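Local coordinates for protein regulator of nonsense transcripts 2 (Homo sapiens, PDB 4CEK) that acts as a nonsense-mediated mRNA decay factor, here represented by the second of its three MIF4G domains, an all-helical unit, at residues G221-L235 against T259-R273. Numbering follows the deposited sequence.
Sequences GELTKFKMFTKNDTL and TCGRFLFRSPESHLR
In the all-helical MIF4G domain, the turn joining helices 210-225 and 231-243 packs against the one joining 247-266 and 268-287, Phe263 and Leu264 meeting Thr224, Lys225 and Lys231. Stacked antiparallel helix pairs build such folds, and here the segments 221-225 and 259-266 run roughly alike, 31° apart, with axes 8.7 Å apart at closest approach. Gly221 admits this closeness, its CA lying 3.6 Å from Thr259 CG2, while the Cys260 side chain enters a hole formed by Gly221, Thr224, Lys225 and Thr234.

Lys225 engages the other segment at several points, from CA to NZ. Its CA sits over the centre of one face of the Phe263 ring as a CH-pi contact, 4.1 Å from the centroid; Ser267 OG lies over the opposite face. Beyond CG, the lysine chain bends at chi3 (-60°), bringing NZ to Thr259 O, a 3.0 Å hydrogen bond, and to Glu222 OE2, which it meets from above the carboxylate plane in a salt bridge. Glu222 OE1 is bonded to Tyr18, and Trp9 also meets the Phe263 ring, so the N-terminal region joins this interface. Replacing Lys225 with an alanine would probably leave Glu222 without its cationic mate and Thr259 O without this donor, and uncover the flank of Phe263 where CG packs.

Lys231, a knob among Phe263, Leu264, Glu269 and Ser270, lays its CE 3.5 Å from Ser267 CB. Leu264 fills a hole between Thr224, Lys231, Thr234 and Leu235. At the outer end, Leu235 CD1 rests 3.7 Å from Arg273 CD, and Arg273 NH1 donates to Asn232 OD1 at 2.8 Å, in the carbonyl plane and near the guanidinium plane, while a water bridges that same oxygen to NH2.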
loop_
_atom_site.group_PDB
_atom_site.type_symbol
_atom_site.label_atom_id
_atom_site.label_comp_id
_atom_site.label_asym_id
_atom_site.label_seq_id
_atom_site.Cartn_x
_atom_site.Cartn_y
_atom_site.Cartn_z
ATOM N N GLY A 221 -2.482 1.887 -2.583
ATOM C CA GLY A 221 -2.438 3.255 -3.090
ATOM C C GLY A 221 -1.103 3.910 -2.881
ATOM O O GLY A 221 -0.597 4.605 -3.754
ATOM N N GLU A 222 -0.542 3.756 -1.696
ATOM C CA GLU A 222 0.769 4.389 -1.386
ATOM C C GLU A 222 1.891 3.805 -2.273
ATOM O O GLU A 222 2.687 4.523 -2.891
ATOM C CB GLU A 222 1.092 4.184 0.094
ATOM C CG GLU A 222 0.301 5.102 1.036
ATOM C CD GLU A 222 0.458 6.572 0.637
ATOM O OE1 GLU A 222 1.562 6.975 0.217
ATOM O OE2 GLU A 222 -0.529 7.333 0.676
ATOM N N LEU A 223 1.855 2.492 -2.421
ATOM C CA LEU A 223 2.761 1.772 -3.294
ATOM C C LEU A 223 2.608 2.168 -4.745
ATOM O O LEU A 223 3.570 2.112 -5.495
ATOM C CB LEU A 223 2.571 0.252 -3.095
ATOM C CG LEU A 223 3.215 -0.229 -1.776
ATOM C CD1 LEU A 223 2.734 -1.590 -1.372
ATOM C CD2 LEU A 223 4.747 -0.207 -1.894
ATOM N N THR A 224 1.410 2.590 -5.150
ATOM C CA THR A 224 1.175 2.979 -6.537
ATOM C C THR A 224 1.859 4.309 -6.774
ATOM O O THR A 224 2.498 4.531 -7.844
ATOM C CB THR A 224 -0.342 3.125 -6.829
ATOM O OG1 THR A 224 -0.991 1.866 -6.594
ATOM C CG2 THR A 224 -0.614 3.557 -8.268
ATOM N N LYS A 225 1.713 5.215 -5.796
ATOM C CA LYS A 225 2.349 6.541 -5.902
ATOM C C LYS A 225 3.870 6.398 -5.971
ATOM O O LYS A 225 4.516 7.222 -6.562
ATOM C CB LYS A 225 1.905 7.512 -4.763
ATOM C CG LYS A 225 0.487 8.095 -4.967
ATOM C CD LYS A 225 -0.035 8.986 -3.813
ATOM C CE LYS A 225 -0.113 8.264 -2.479
ATOM N NZ LYS A 225 -0.878 9.003 -1.407
ATOM N N PHE A 226 4.422 5.338 -5.382
ATOM C CA PHE A 226 5.855 5.061 -5.476
ATOM C C PHE A 226 6.267 4.200 -6.704
ATOM O O PHE A 226 7.447 3.857 -6.853
ATOM C CB PHE A 226 6.326 4.391 -4.173
ATOM C CG PHE A 226 6.629 5.374 -3.075
ATOM C CD1 PHE A 226 7.723 6.190 -3.168
ATOM C CD2 PHE A 226 5.821 5.467 -1.975
ATOM C CE1 PHE A 226 8.008 7.100 -2.181
ATOM C CE2 PHE A 226 6.085 6.354 -0.982
ATOM C CZ PHE A 226 7.186 7.173 -1.076
ATOM N N LYS A 227 5.294 3.857 -7.554
ATOM C CA LYS A 227 5.494 3.003 -8.724
ATOM C C LYS A 227 5.949 1.594 -8.356
ATOM O O LYS A 227 6.598 0.963 -9.167
ATOM C CB LYS A 227 6.508 3.616 -9.709
ATOM C CG LYS A 227 6.264 5.081 -10.040
ATOM C CD LYS A 227 7.336 5.622 -10.981
ATOM C CE LYS A 227 7.265 7.152 -11.088
ATOM N NZ LYS A 227 8.548 7.791 -11.524
ATOM N N MET A 228 5.648 1.117 -7.144
ATOM C CA MET A 228 5.850 -0.296 -6.814
ATOM C C MET A 228 4.708 -1.147 -7.360
ATOM O O MET A 228 4.927 -2.263 -7.729
ATOM C CB MET A 228 6.004 -0.499 -5.327
ATOM C CG MET A 228 7.254 0.170 -4.754
ATOM S SD MET A 228 8.858 -0.423 -5.431
ATOM C CE MET A 228 9.230 0.751 -6.736
ATOM N N PHE A 229 3.486 -0.615 -7.408
ATOM C CA PHE A 229 2.422 -1.129 -8.284
ATOM C C PHE A 229 2.433 -0.235 -9.487
ATOM O O PHE A 229 2.698 0.952 -9.348
ATOM C CB PHE A 229 1.061 -1.048 -7.640
ATOM C CG PHE A 229 0.796 -2.147 -6.680
ATOM C CD1 PHE A 229 0.246 -3.343 -7.106
ATOM C CD2 PHE A 229 1.110 -2.008 -5.343
ATOM C CE1 PHE A 229 -0.004 -4.365 -6.207
ATOM C CE2 PHE A 229 0.873 -3.039 -4.443
ATOM C CZ PHE A 229 0.305 -4.208 -4.877
ATOM N N THR A 230 2.223 -0.800 -10.673
ATOM C CA THR A 230 2.184 -0.016 -11.890
ATOM C C THR A 230 0.770 0.528 -11.972
ATOM O O THR A 230 -0.135 0.024 -11.270
ATOM C CB THR A 230 2.442 -0.875 -13.161
ATOM O OG1 THR A 230 1.483 -1.918 -13.185
ATOM C CG2 THR A 230 3.891 -1.467 -13.233
ATOM N N LYS A 231 0.580 1.522 -12.846
ATOM C CA LYS A 231 -0.730 2.162 -13.076
ATOM C C LYS A 231 -1.717 1.138 -13.541
ATOM O O LYS A 231 -2.872 1.096 -13.082
ATOM C CB LYS A 231 -0.601 3.276 -14.107
ATOM C CG LYS A 231 0.157 4.467 -13.536
ATOM C CD LYS A 231 0.714 5.423 -14.589
ATOM C CE LYS A 231 1.499 6.529 -13.905
ATOM N NZ LYS A 231 2.912 6.091 -13.659
ATOM N N ASN A 232 -1.244 0.277 -14.430
ATOM C CA ASN A 232 -2.060 -0.811 -14.979
ATOM C C ASN A 232 -2.509 -1.781 -13.897
ATOM O O ASN A 232 -3.650 -2.193 -13.910
ATOM C CB ASN A 232 -1.276 -1.525 -16.079
ATOM C CG ASN A 232 -2.140 -2.457 -16.905
ATOM O OD1 ASN A 232 -3.069 -2.015 -17.547
ATOM N ND2 ASN A 232 -1.801 -3.752 -16.925
ATOM N N ASP A 233 -1.638 -2.131 -12.948
ATOM C CA ASP A 233 -2.024 -2.968 -11.775
ATOM C C ASP A 233 -3.186 -2.406 -10.988
ATOM O O ASP A 233 -4.154 -3.099 -10.639
ATOM C CB ASP A 233 -0.898 -3.007 -10.729
ATOM C CG ASP A 233 0.104 -4.110 -10.942
ATOM O OD1 ASP A 233 -0.322 -5.246 -11.260
ATOM O OD2 ASP A 233 1.314 -3.834 -10.735
ATOM N N THR A 234 -3.037 -1.143 -10.606
ATOM C CA THR A 234 -4.004 -0.511 -9.749
ATOM C C THR A 234 -5.298 -0.145 -10.508
ATOM O O THR A 234 -6.372 -0.184 -9.932
ATOM C CB THR A 234 -3.365 0.715 -9.112
ATOM O OG1 THR A 234 -2.156 0.279 -8.458
ATOM C CG2 THR A 234 -4.355 1.399 -8.120
ATOM N N LEU A 235 -5.190 0.211 -11.784
ATOM C CA LEU A 235 -6.385 0.331 -12.623
ATOM C C LEU A 235 -7.163 -0.975 -12.737
ATOM O O LEU A 235 -8.396 -0.956 -12.811
ATOM C CB LEU A 235 -6.050 0.857 -14.017
ATOM C CG LEU A 235 -5.722 2.360 -14.006
ATOM C CD1 LEU A 235 -5.081 2.824 -15.317
ATOM C CD2 LEU A 235 -6.988 3.131 -13.716
ATOM N N THR A 259 -6.571 7.809 -2.104
ATOM C CA THR A 259 -5.177 7.550 -1.827
ATOM C C THR A 259 -4.353 7.862 -3.080
ATOM O O THR A 259 -3.346 8.496 -2.963
ATOM C CB THR A 259 -4.963 6.092 -1.322
ATOM O OG1 THR A 259 -5.862 5.796 -0.234
ATOM C CG2 THR A 259 -3.513 5.869 -0.843
ATOM N N CYS A 260 -4.754 7.421 -4.272
ATOM C CA CYS A 260 -3.900 7.585 -5.484
ATOM C C CYS A 260 -4.607 7.992 -6.753
ATOM O O CYS A 260 -3.971 8.035 -7.792
ATOM C CB CYS A 260 -3.127 6.301 -5.801
ATOM S SG CYS A 260 -4.117 4.867 -6.356
ATOM N N GLY A 261 -5.890 8.344 -6.684
ATOM C CA GLY A 261 -6.659 8.766 -7.864
ATOM C C GLY A 261 -6.072 9.977 -8.577
ATOM O O GLY A 261 -6.088 10.041 -9.806
ATOM N N ARG A 262 -5.551 10.955 -7.843
ATOM C CA ARG A 262 -5.001 12.121 -8.526
ATOM C C ARG A 262 -3.735 11.773 -9.251
ATOM O O ARG A 262 -3.526 12.251 -10.360
ATOM C CB ARG A 262 -4.754 13.288 -7.577
ATOM C CG ARG A 262 -6.014 14.070 -7.262
ATOM C CD ARG A 262 -5.858 14.813 -5.951
ATOM N NE ARG A 262 -6.971 15.711 -5.695
ATOM C CZ ARG A 262 -7.057 16.534 -4.653
ATOM N NH1 ARG A 262 -6.080 16.587 -3.741
ATOM N NH2 ARG A 262 -8.128 17.313 -4.526
ATOM N N PHE A 263 -2.894 10.951 -8.629
ATOM C CA PHE A 263 -1.687 10.445 -9.289
ATOM C C PHE A 263 -2.052 9.779 -10.602
ATOM O O PHE A 263 -1.456 10.065 -11.649
ATOM C CB PHE A 263 -0.929 9.486 -8.353
ATOM C CG PHE A 263 0.299 8.849 -8.975
ATOM C CD1 PHE A 263 1.508 9.508 -8.981
ATOM C CD2 PHE A 263 0.240 7.557 -9.507
ATOM C CE1 PHE A 263 2.647 8.906 -9.543
ATOM C CE2 PHE A 263 1.365 6.953 -10.084
ATOM C CZ PHE A 263 2.571 7.622 -10.100
ATOM N N LEU A 264 -3.081 8.943 -10.571
ATOM C CA LEU A 264 -3.509 8.256 -11.781
ATOM C C LEU A 264 -4.127 9.180 -12.799
ATOM O O LEU A 264 -3.888 9.038 -14.023
ATOM C CB LEU A 264 -4.495 7.164 -11.454
ATOM C CG LEU A 264 -4.011 5.941 -10.648
ATOM C CD1 LEU A 264 -5.233 5.120 -10.254
ATOM C CD2 LEU A 264 -2.989 5.065 -11.392
ATOM N N PHE A 265 -4.960 10.108 -12.320
ATOM C CA PHE A 265 -5.691 11.012 -13.225
ATOM C C PHE A 265 -4.704 12.005 -13.852
ATOM O O PHE A 265 -4.757 12.266 -15.020
ATOM C CB PHE A 265 -6.844 11.725 -12.484
ATOM C CG PHE A 265 -7.705 12.575 -13.368
ATOM C CD1 PHE A 265 -8.752 12.026 -14.060
ATOM C CD2 PHE A 265 -7.459 13.924 -13.503
ATOM C CE1 PHE A 265 -9.556 12.805 -14.895
ATOM C CE2 PHE A 265 -8.266 14.722 -14.330
ATOM C CZ PHE A 265 -9.311 14.153 -15.034
ATOM N N ARG A 266 -3.768 12.510 -13.077
ATOM C CA ARG A 266 -2.836 13.510 -13.582
ATOM C C ARG A 266 -1.710 12.953 -14.482
ATOM O O ARG A 266 -1.237 13.631 -15.390
ATOM C CB ARG A 266 -2.278 14.313 -12.408
ATOM C CG ARG A 266 -3.363 15.158 -11.770
ATOM C CD ARG A 266 -2.916 15.818 -10.492
ATOM N NE ARG A 266 -4.036 16.543 -9.891
ATOM C CZ ARG A 266 -4.014 17.164 -8.706
ATOM N NH1 ARG A 266 -2.920 17.156 -7.943
ATOM N NH2 ARG A 266 -5.111 17.779 -8.277
ATOM N N SER A 267 -1.302 11.717 -14.241
ATOM C CA SER A 267 -0.257 11.081 -15.028
ATOM C C SER A 267 -0.742 10.840 -16.458
ATOM O O SER A 267 -1.817 10.280 -16.668
ATOM C CB SER A 267 0.158 9.765 -14.350
ATOM O OG SER A 267 0.644 10.019 -13.036
ATOM N N PRO A 268 0.035 11.270 -17.459
ATOM C CA PRO A 268 -0.437 11.165 -18.851
ATOM C C PRO A 268 -0.708 9.735 -19.324
ATOM O O PRO A 268 -1.636 9.497 -20.090
ATOM C CB PRO A 268 0.703 11.776 -19.666
ATOM C CG PRO A 268 1.838 11.986 -18.729
ATOM C CD PRO A 268 1.284 12.032 -17.349
ATOM N N GLU A 269 0.097 8.797 -18.837
ATOM C CA GLU A 269 -0.021 7.392 -19.205
ATOM C C GLU A 269 -1.369 6.824 -18.820
ATOM O O GLU A 269 -1.944 6.005 -19.556
ATOM C CB GLU A 269 1.069 6.577 -18.506
ATOM C CG GLU A 269 2.491 7.003 -18.861
ATOM C CD GLU A 269 3.102 8.011 -17.891
ATOM O OE1 GLU A 269 2.427 8.995 -17.488
ATOM O OE2 GLU A 269 4.287 7.828 -17.550
ATOM N N SER A 270 -1.858 7.255 -17.654
ATOM C CA SER A 270 -3.067 6.690 -17.035
ATOM C C SER A 270 -4.289 7.582 -17.093
ATOM O O SER A 270 -5.384 7.111 -16.774
ATOM C CB SER A 270 -2.784 6.349 -15.566
ATOM O OG SER A 270 -1.965 7.336 -14.994
ATOM N N HIS A 271 -4.102 8.848 -17.483
ATOM C CA HIS A 271 -5.150 9.857 -17.429
ATOM C C HIS A 271 -6.437 9.420 -18.068
ATOM O O HIS A 271 -7.513 9.477 -17.437
ATOM C CB HIS A 271 -4.680 11.177 -18.058
ATOM C CG HIS A 271 -5.810 12.162 -18.299
ATOM N ND1 HIS A 271 -6.054 12.698 -19.499
ATOM C CD2 HIS A 271 -6.799 12.650 -17.444
ATOM C CE1 HIS A 271 -7.132 13.487 -19.419
ATOM N NE2 HIS A 271 -7.584 13.452 -18.162
ATOM N N LEU A 272 -6.335 8.947 -19.302
ATOM C CA LEU A 272 -7.502 8.639 -20.127
ATOM C C LEU A 272 -8.296 7.489 -19.579
ATOM O O LEU A 272 -9.521 7.469 -19.665
ATOM C CB LEU A 272 -7.071 8.347 -21.590
ATOM C CG LEU A 272 -8.104 7.828 -22.630
ATOM C CD1 LEU A 272 -7.781 8.258 -24.063
ATOM C CD2 LEU A 272 -8.241 6.304 -22.567
ATOM N N ARG A 273 -7.614 6.498 -19.025
ATOM C CA ARG A 273 -8.314 5.306 -18.537
ATOM C C ARG A 273 -8.916 5.544 -17.176
ATOM O O ARG A 273 -9.984 4.990 -16.867
ATOM C CB ARG A 273 -7.387 4.120 -18.482
ATOM C CG ARG A 273 -8.132 2.804 -18.543
ATOM C CD ARG A 273 -7.240 1.669 -18.083
ATOM N NE ARG A 273 -7.061 0.652 -19.116
ATOM C CZ ARG A 273 -6.042 -0.206 -19.167
ATOM N NH1 ARG A 273 -5.097 -0.196 -18.221
ATOM N NH2 ARG A 273 -5.978 -1.098 -20.167
HETATM O O HOH W 1 -3.726 -2.405 -20.118
#